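Local coordinates for cryptochrome DASH (Arabidopsis thaliana, PDB 2J4D), which binds FAD and a folate antenna, repairs cyclobutane pyrimidine dimers in single-stranded DNA and may serve as a blue-light photoreceptor, at residues 143-148 and 335-340; 195-200 and 325-330. All blocks are in the same frame, centred on the assembly; numbering follows the deposited sequence.

Contact 1: residues 143-148 and 335-340. With MHF (5,10-methenyl-6,7,8-trihydrofolic acid), chain D.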
loop_
_atom_site.group_PDB
_atom_site.type_symbol
_atom_site.label_atom_id
_atom_site.label_comp_id
_atom_site.label_asym_id
_atom_site.label_seq_id
_atom_site.Cartn_x
_atom_site.Cartn_y
_atom_site.Cartn_z
ATOM N N LYS A 143 -6.192 9.096 10.814
ATOM C CA LYS A 143 -6.454 10.207 9.912
ATOM C C LYS A 143 -5.959 9.864 8.515
ATOM O O LYS A 143 -4.865 9.316 8.360
ATOM C CB LYS A 143 -5.710 11.449 10.406
ATOM C CG LYS A 143 -5.944 12.714 9.572
ATOM C CD LYS A 143 -7.278 13.368 9.938
ATOM C CE LYS A 143 -7.567 14.581 9.062
ATOM N NZ LYS A 143 -7.883 14.167 7.663
ATOM N N GLU A 144 -6.760 10.161 7.501
ATOM C CA GLU A 144 -6.326 9.918 6.131
ATOM C C GLU A 144 -6.057 11.279 5.488
ATOM O O GLU A 144 -6.334 12.321 6.092
ATOM C CB GLU A 144 -7.377 9.124 5.357
ATOM C CG GLU A 144 -7.381 7.649 5.722
ATOM C CD GLU A 144 -6.152 6.901 5.200
ATOM O OE1 GLU A 144 -5.215 7.554 4.692
ATOM O OE2 GLU A 144 -6.123 5.654 5.299
ATOM N N THR A 145 -5.532 11.287 4.270
ATOM C CA THR A 145 -5.187 12.559 3.644
ATOM C C THR A 145 -5.902 13.006 2.370
ATOM O O THR A 145 -6.064 14.207 2.154
ATOM C CB THR A 145 -3.669 12.615 3.342
ATOM O OG1 THR A 145 -3.324 11.549 2.448
ATOM C CG2 THR A 145 -2.855 12.477 4.620
ATOM N N CYS A 146 -6.319 12.074 1.521
ATOM C CA CYS A 146 -6.950 12.472 0.264
ATOM C C CYS A 146 -8.451 12.730 0.303
ATOM O O CYS A 146 -9.162 12.248 1.183
ATOM C CB CYS A 146 -6.619 11.445 -0.823
ATOM S SG CYS A 146 -4.825 11.311 -1.092
ATOM N N SER A 147 -8.900 13.513 -0.674
ATOM C CA SER A 147 -10.299 13.916 -0.840
ATOM C C SER A 147 -11.388 12.918 -0.444
ATOM O O SER A 147 -12.237 13.212 0.404
ATOM C CB SER A 147 -10.532 14.336 -2.301
ATOM O OG SER A 147 -11.919 14.472 -2.577
ATOM N N GLU A 148 -11.380 11.747 -1.072
ATOM C CA GLU A 148 -12.395 10.740 -0.798
ATOM C C GLU A 148 -12.441 10.291 0.656
ATOM O O GLU A 148 -13.518 10.230 1.257
ATOM C CB GLU A 148 -12.190 9.529 -1.722
ATOM C CG GLU A 148 -12.571 9.818 -3.168
ATOM C CD GLU A 148 -12.196 8.702 -4.122
ATOM O OE1 GLU A 148 -11.724 7.635 -3.669
ATOM O OE2 GLU A 148 -12.374 8.899 -5.337
ATOM N N LEU A 335 3.052 15.025 0.906
ATOM C CA LEU A 335 2.842 15.796 -0.314
ATOM C C LEU A 335 1.366 15.771 -0.725
ATOM O O LEU A 335 0.857 16.744 -1.284
ATOM C CB LEU A 335 3.727 15.234 -1.430
ATOM C CG LEU A 335 4.156 16.102 -2.620
ATOM C CD1 LEU A 335 4.723 17.434 -2.153
ATOM C CD2 LEU A 335 5.213 15.340 -3.408
ATOM N N SER A 336 0.672 14.673 -0.436
ATOM C CA SER A 336 -0.740 14.587 -0.796
ATOM C C SER A 336 -1.507 15.700 -0.098
ATOM O O SER A 336 -2.454 16.260 -0.656
ATOM C CB SER A 336 -1.337 13.218 -0.420
ATOM O OG SER A 336 -1.479 13.053 0.984
ATOM N N ILE A 337 -1.093 16.033 1.120
ATOM C CA ILE A 337 -1.758 17.090 1.864
ATOM C C ILE A 337 -1.478 18.442 1.228
ATOM O O ILE A 337 -2.392 19.240 1.003
ATOM C CB ILE A 337 -1.291 17.120 3.329
ATOM C CG1 ILE A 337 -1.564 15.761 3.980
ATOM C CG2 ILE A 337 -2.040 18.211 4.086
ATOM C CD1 ILE A 337 -1.024 15.628 5.392
ATOM N N LYS A 338 -0.214 18.708 0.931
ATOM C CA LYS A 338 0.133 19.986 0.323
ATOM C C LYS A 338 -0.516 20.174 -1.046
ATOM O O LYS A 338 -0.955 21.274 -1.386
ATOM C CB LYS A 338 1.657 20.116 0.186
ATOM C CG LYS A 338 2.117 21.474 -0.353
ATOM C CD LYS A 338 3.640 21.516 -0.537
ATOM C CE LYS A 338 4.093 22.881 -1.031
ATOM N NZ LYS A 338 5.547 22.920 -1.349
ATOM N N CYS A 339 -0.594 19.103 -1.828
ATOM C CA CYS A 339 -1.159 19.197 -3.179
ATOM C C CYS A 339 -2.675 19.150 -3.276
ATOM O O CYS A 339 -3.257 19.697 -4.213
ATOM C CB CYS A 339 -0.604 18.079 -4.065
ATOM S SG CYS A 339 1.180 18.138 -4.351
ATOM N N GLY A 340 -3.319 18.481 -2.331
ATOM C CA GLY A 340 -4.760 18.380 -2.409
ATOM C C GLY A 340 -5.120 17.692 -3.714
ATOM O O GLY A 340 -4.372 16.829 -4.198
HETATM N N1 MHF D . -8.138 7.130 -4.325
HETATM C C2 MHF D . -8.216 7.387 -2.975
HETATM N NA2 MHF D . -7.863 6.409 -2.093
HETATM N N3 MHF D . -8.633 8.578 -2.512
HETATM C C4 MHF D . -9.020 9.575 -3.364
HETATM O O4 MHF D . -9.411 10.662 -2.919
HETATM C C4A MHF D . -8.972 9.341 -4.770
HETATM N N5 MHF D . -9.389 10.285 -5.743
HETATM C C6 MHF D . -9.658 9.891 -7.169
HETATM C C7 MHF D . -8.477 8.996 -7.606
HETATM N N8 MHF D . -8.440 7.861 -6.626
HETATM C C8A MHF D . -8.511 8.096 -5.244
HETATM C C9 MHF D . -9.828 11.218 -7.961
HETATM N N10 MHF D . -9.487 12.247 -6.948
HETATM C C11 MHF D . -9.843 11.673 -5.642
HETATM C C12 MHF D . -11.273 16.114 -7.528
HETATM C C13 MHF D . -10.556 15.459 -8.575
HETATM C C14 MHF D . -10.004 14.194 -8.380
HETATM C C15 MHF D . -10.147 13.525 -7.136
HETATM C C16 MHF D . -10.896 14.179 -6.079
HETATM C C17 MHF D . -11.454 15.457 -6.278
HETATM C C MHF D . -11.798 17.486 -7.763
HETATM O O MHF D . -11.598 18.021 -8.848
HETATM N N MHF D . -12.469 18.156 -6.799
HETATM C CA MHF D . -12.946 19.515 -7.050
HETATM C CB MHF D . -14.185 19.814 -6.208
HETATM C CG MHF D . -15.350 18.896 -6.476
HETATM C CD MHF D . -15.784 18.930 -7.924
HETATM O OE1 MHF D . -16.337 19.966 -8.350
HETATM O OE2 MHF D . -15.553 17.929 -8.641
HETATM C CT MHF D . -11.849 20.529 -6.713
HETATM O O1 MHF D . -10.869 20.144 -6.040
HETATM O O2 MHF D . -11.976 21.703 -7.118
#
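Thr-145 meets Ser-336 hydroxyl to hydroxyl, and this pair is the polar centre of a small junction between a loop of the alpha/beta domain and a helix of the FAD-binding domain. The hydroxyl OG1 of Thr-145 donates to OG of Ser-336 at 2.8 Å; Ser-336 OG is in turn bonded to the backbone carbonyl of Arg-333. With CG2 anti to its carbonyl carbon, the threonine methyl is turned away from the hydroxyl pair and packs tightly on CG1 of Ile-337 at 3.6 Å, the two side chains crossing at about a right angle. Packing is looser at Cys-146, whose SG stays 4.0 Å from CB of Ser-336, while its CB faces the folate. Glu-148 lays its carboxylate against the pterin, CD 3.3 Å from C4A of MHF, with OE1 salt-bridged to Lys-89; its backbone N donates to O4 of MHF at 2.9 Å, nearly straight at 164°. Lys-143 makes no contact across the segments, its NZ turning instead to Glu-144 O and Glu-153. The loop links strand 138-142 to helix 147-161, lies against the C-terminal end of helix 317-339, and is flanked by Cys-426 and Pro-425 of helix 425-436.

Contact 2: residues 195-200 and 325-330. With FAD (flavin-adenine dinucleotide), chain C.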
loop_
_atom_site.group_PDB
_atom_site.type_symbol
_atom_site.label_atom_id
_atom_site.label_comp_id
_atom_site.label_asym_id
_atom_site.label_seq_id
_atom_site.Cartn_x
_atom_site.Cartn_y
_atom_site.Cartn_z
ATOM N N THR A 195 15.015 15.452 -1.985
ATOM C CA THR A 195 16.311 15.501 -1.328
ATOM C C THR A 195 16.316 16.478 -0.167
ATOM O O THR A 195 16.887 16.198 0.889
ATOM C CB THR A 195 17.419 15.889 -2.316
ATOM O OG1 THR A 195 17.481 14.906 -3.356
ATOM C CG2 THR A 195 18.763 15.948 -1.609
ATOM N N GLN A 196 15.678 17.625 -0.360
ATOM C CA GLN A 196 15.624 18.617 0.700
ATOM C C GLN A 196 14.763 18.150 1.865
ATOM O O GLN A 196 15.108 18.373 3.025
ATOM C CB GLN A 196 15.119 19.943 0.148
ATOM C CG GLN A 196 16.124 20.566 -0.805
ATOM C CD GLN A 196 17.535 20.584 -0.220
ATOM O OE1 GLN A 196 18.464 19.979 -0.772
ATOM N NE2 GLN A 196 17.698 21.274 0.907
ATOM N N PHE A 197 13.642 17.500 1.554
ATOM C CA PHE A 197 12.759 16.971 2.591
ATOM C C PHE A 197 13.535 15.929 3.391
ATOM O O PHE A 197 13.565 15.956 4.618
ATOM C CB PHE A 197 11.535 16.305 1.954
ATOM C CG PHE A 197 10.771 15.422 2.896
ATOM C CD1 PHE A 197 9.940 15.971 3.868
ATOM C CD2 PHE A 197 10.878 14.033 2.811
ATOM C CE1 PHE A 197 9.224 15.149 4.742
ATOM C CE2 PHE A 197 10.167 13.203 3.681
ATOM C CZ PHE A 197 9.339 13.761 4.646
ATOM N N ARG A 198 14.176 15.010 2.682
ATOM C CA ARG A 198 14.935 13.958 3.344
ATOM C C ARG A 198 16.054 14.495 4.228
ATOM O O ARG A 198 16.173 14.111 5.399
ATOM C CB ARG A 198 15.525 12.993 2.316
ATOM C CG ARG A 198 16.345 11.870 2.944
ATOM C CD ARG A 198 16.945 10.961 1.884
ATOM N NE ARG A 198 17.911 11.665 1.047
ATOM C CZ ARG A 198 19.088 12.110 1.476
ATOM N NH1 ARG A 198 19.451 11.923 2.738
ATOM N NH2 ARG A 198 19.897 12.748 0.643
ATOM N N LYS A 199 16.882 15.376 3.675
ATOM C CA LYS A 199 17.983 15.923 4.459
ATOM C C LYS A 199 17.472 16.596 5.723
ATOM O O LYS A 199 18.088 16.477 6.783
ATOM C CB LYS A 199 18.795 16.930 3.635
ATOM C CG LYS A 199 19.556 16.314 2.477
ATOM C CD LYS A 199 20.548 17.310 1.885
ATOM C CE LYS A 199 21.191 16.772 0.611
ATOM N NZ LYS A 199 21.882 15.466 0.811
ATOM N N SER A 200 16.335 17.281 5.617
ATOM C CA SER A 200 15.761 17.979 6.764
ATOM C C SER A 200 15.253 17.072 7.870
ATOM O O SER A 200 15.577 17.281 9.038
ATOM C CB SER A 200 14.624 18.904 6.324
ATOM O OG SER A 200 15.104 19.872 5.418
ATOM N N GLU A 325 14.003 4.474 1.221
ATOM C CA GLU A 325 12.793 4.248 0.435
ATOM C C GLU A 325 11.509 4.498 1.240
ATOM O O GLU A 325 10.511 4.989 0.696
ATOM C CB GLU A 325 12.799 2.833 -0.148
ATOM C CG GLU A 325 13.941 2.553 -1.138
ATOM C CD GLU A 325 13.985 3.511 -2.332
ATOM O OE1 GLU A 325 12.932 4.058 -2.721
ATOM O OE2 GLU A 325 15.082 3.703 -2.897
ATOM N N LEU A 326 11.530 4.173 2.531
ATOM C CA LEU A 326 10.359 4.407 3.369
ATOM C C LEU A 326 10.135 5.905 3.522
ATOM O O LEU A 326 9.004 6.348 3.734
ATOM C CB LEU A 326 10.529 3.758 4.749
ATOM C CG LEU A 326 10.323 2.243 4.777
ATOM C CD1 LEU A 326 10.666 1.686 6.158
ATOM C CD2 LEU A 326 8.864 1.935 4.402
ATOM N N ILE A 327 11.214 6.683 3.422
ATOM C CA ILE A 327 11.102 8.137 3.522
ATOM C C ILE A 327 10.408 8.669 2.267
ATOM O O ILE A 327 9.731 9.696 2.310
ATOM C CB ILE A 327 12.495 8.797 3.714
ATOM C CG1 ILE A 327 13.058 8.378 5.077
ATOM C CG2 ILE A 327 12.382 10.319 3.668
ATOM C CD1 ILE A 327 14.448 8.901 5.367
ATOM N N TRP A 328 10.566 7.961 1.151
ATOM C CA TRP A 328 9.892 8.352 -0.083
ATOM C C TRP A 328 8.391 8.163 0.140
ATOM O O TRP A 328 7.579 8.965 -0.325
ATOM C CB TRP A 328 10.343 7.484 -1.267
ATOM C CG TRP A 328 11.414 8.123 -2.116
ATOM C CD1 TRP A 328 12.743 7.786 -2.165
ATOM C CD2 TRP A 328 11.244 9.215 -3.028
ATOM N NE1 TRP A 328 13.408 8.606 -3.058
ATOM C CE2 TRP A 328 12.511 9.488 -3.601
ATOM C CE3 TRP A 328 10.146 9.991 -3.418
ATOM C CZ2 TRP A 328 12.704 10.504 -4.546
ATOM C CZ3 TRP A 328 10.340 11.003 -4.357
ATOM C CH2 TRP A 328 11.612 11.246 -4.910
ATOM N N ARG A 329 8.025 7.091 0.843
ATOM C CA ARG A 329 6.611 6.839 1.137
ATOM C C ARG A 329 6.074 7.977 2.021
ATOM O O ARG A 329 4.985 8.509 1.781
ATOM C CB ARG A 329 6.456 5.491 1.843
ATOM C CG ARG A 329 5.054 5.208 2.356
ATOM C CD ARG A 329 4.918 3.759 2.827
ATOM N NE ARG A 329 3.611 3.528 3.426
ATOM C CZ ARG A 329 3.291 3.871 4.670
ATOM N NH1 ARG A 329 4.189 4.452 5.460
ATOM N NH2 ARG A 329 2.060 3.665 5.115
ATOM N N ASP A 330 6.840 8.344 3.046
ATOM C CA ASP A 330 6.455 9.444 3.934
ATOM C C ASP A 330 6.261 10.719 3.118
ATOM O O ASP A 330 5.269 11.443 3.274
ATOM C CB ASP A 330 7.559 9.717 4.963
ATOM C CG ASP A 330 7.438 8.870 6.212
ATOM O OD1 ASP A 330 6.726 7.838 6.207
ATOM O OD2 ASP A 330 8.083 9.246 7.214
HETATM P PA FAD C . 11.241 -1.615 -1.842
HETATM O O1A FAD C . 11.511 -2.815 -1.025
HETATM O O2A FAD C . 12.241 -1.158 -2.836
HETATM O O5B FAD C . 10.925 -0.360 -0.886
HETATM C C5B FAD C . 10.517 -0.564 0.485
HETATM C C4B FAD C . 9.278 0.299 0.749
HETATM O O4B FAD C . 9.614 1.662 0.492
HETATM C C3B FAD C . 8.080 0.000 -0.146
HETATM O O3B FAD C . 7.342 -1.130 0.288
HETATM C C2B FAD C . 7.342 1.302 -0.082
HETATM O O2B FAD C . 6.439 1.426 0.994
HETATM C C1B FAD C . 8.476 2.343 -0.061
HETATM N N9A FAD C . 8.854 2.893 -1.380
HETATM C C8A FAD C . 9.889 2.490 -2.200
HETATM N N7A FAD C . 9.961 3.201 -3.317
HETATM C C5A FAD C . 8.933 4.113 -3.220
HETATM C C6A FAD C . 8.487 5.135 -4.091
HETATM N N6A FAD C . 9.053 5.433 -5.252
HETATM N N1A FAD C . 7.392 5.880 -3.686
HETATM C C2A FAD C . 6.774 5.607 -2.490
HETATM N N3A FAD C . 7.149 4.645 -1.613
HETATM C C4A FAD C . 8.223 3.919 -2.028
HETATM N N1 FAD C . 4.047 2.300 -4.053
HETATM C C2 FAD C . 2.972 2.039 -3.231
HETATM O O2 FAD C . 3.133 1.713 -2.069
HETATM N N3 FAD C . 1.680 2.158 -3.767
HETATM C C4 FAD C . 1.414 2.521 -5.085
HETATM O O4 FAD C . 0.244 2.605 -5.502
HETATM C C4X FAD C . 2.523 2.787 -5.924
HETATM N N5 FAD C . 2.351 3.157 -7.267
HETATM C C5X FAD C . 3.443 3.527 -8.054
HETATM C C6 FAD C . 3.256 4.013 -9.354
HETATM C C7 FAD C . 4.339 4.395 -10.179
HETATM C C7M FAD C . 4.068 4.913 -11.571
HETATM C C8 FAD C . 5.676 4.274 -9.653
HETATM C C8M FAD C . 6.902 4.659 -10.465
HETATM C C9 FAD C . 5.877 3.788 -8.346
HETATM C C9A FAD C . 4.777 3.406 -7.521
HETATM N N10 FAD C . 4.951 2.908 -6.195
HETATM C C10 FAD C . 3.831 2.663 -5.369
HETATM C "C1'" FAD C . 6.286 3.015 -5.523
HETATM C "C2'" FAD C . 7.218 1.791 -5.629
HETATM O "O2'" FAD C . 7.334 1.393 -6.984
HETATM C "C3'" FAD C . 6.657 0.638 -4.799
HETATM O "O3'" FAD C . 6.463 1.045 -3.430
HETATM C "C4'" FAD C . 7.556 -0.609 -4.743
HETATM O "O4'" FAD C . 7.737 -1.151 -6.053
HETATM C "C5'" FAD C . 6.906 -1.648 -3.838
HETATM O "O5'" FAD C . 7.736 -2.808 -3.751
HETATM P P FAD C . 8.785 -3.102 -2.610
HETATM O O1P FAD C . 8.001 -3.142 -1.365
HETATM O O2P FAD C . 9.508 -4.361 -2.935
HETATM O O3P FAD C . 9.896 -1.968 -2.661
#
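Phe-197 swings its ring toward Ile-327 by setting CG anti to the backbone N (chi1 164°), while Ile-327 places its CG2 branch in the same relation to its own N; the CG1 branch, beside that N at chi1 -66°, carries CD1 toward Arg-198. Phe-197 and Ile-327 cross obliquely, and CE2 of Phe-197 lies 3.6 Å from CG2 of Ile-327. Asp-330, one turn further along, brings its CB to the ring edge near the ring plane, 4.4 Å from CZ of Phe-197. Its carboxylate oxygens accept from the backbone N-H groups of Met-177 and Tyr-178, which fixes the aspartate's rotation. Arg-198 makes a lighter touch, its CG 4.3 Å from CD1 of Ile-327, and its guanidinium pairs with Glu-202.

The other side of segment 325-330 belongs to FAD. OE1 of Glu-325 approaches N7A of the adenine to 3.1 Å, a carboxylate oxygen close to a ring nitrogen, while OE2 forms a long, weak ion pair with Arg-276. CB of Glu-325 lies 3.5 Å from O4B of the ribose. Replaced by alanine, this residue would keep that CB, but loss of CG and the carboxylate is likely to leave a gap beside C8A and N7A of the adenine and Arg-276 without its weak partner. Arg-329 reaches past the ribose in an extended chain, with CD 3.3 Å from FAD O2B.

The axes of segments 195-200 and 325-330 approach to 10.5 Å, with 110° between their N-to-C directions; in this class-1 photolyase FAD-binding domain, helix 317-339 packs on helix 194-204 with one face and lines the adenosine pocket with another.

Both contacts use helix 317-339, contact 1 at its C-terminal end and contact 2 about three turns earlier, with centres about 17 Å apart. Both segments of contact 2 fall between those of contact 1 in the sequence, and the two contacts do not meet. Contact 2 is the buried one, helix against helix, and its chemistry is apolar across the interface; contact 1 is only partly buried, joins a loop to a helix end, and adds a hydroxyl hydrogen bond to its few carbon contacts. Each stands beside a different chromophore: residues 143-148 border the folate antenna, whereas residues 325-330 border the adenosine half of FAD.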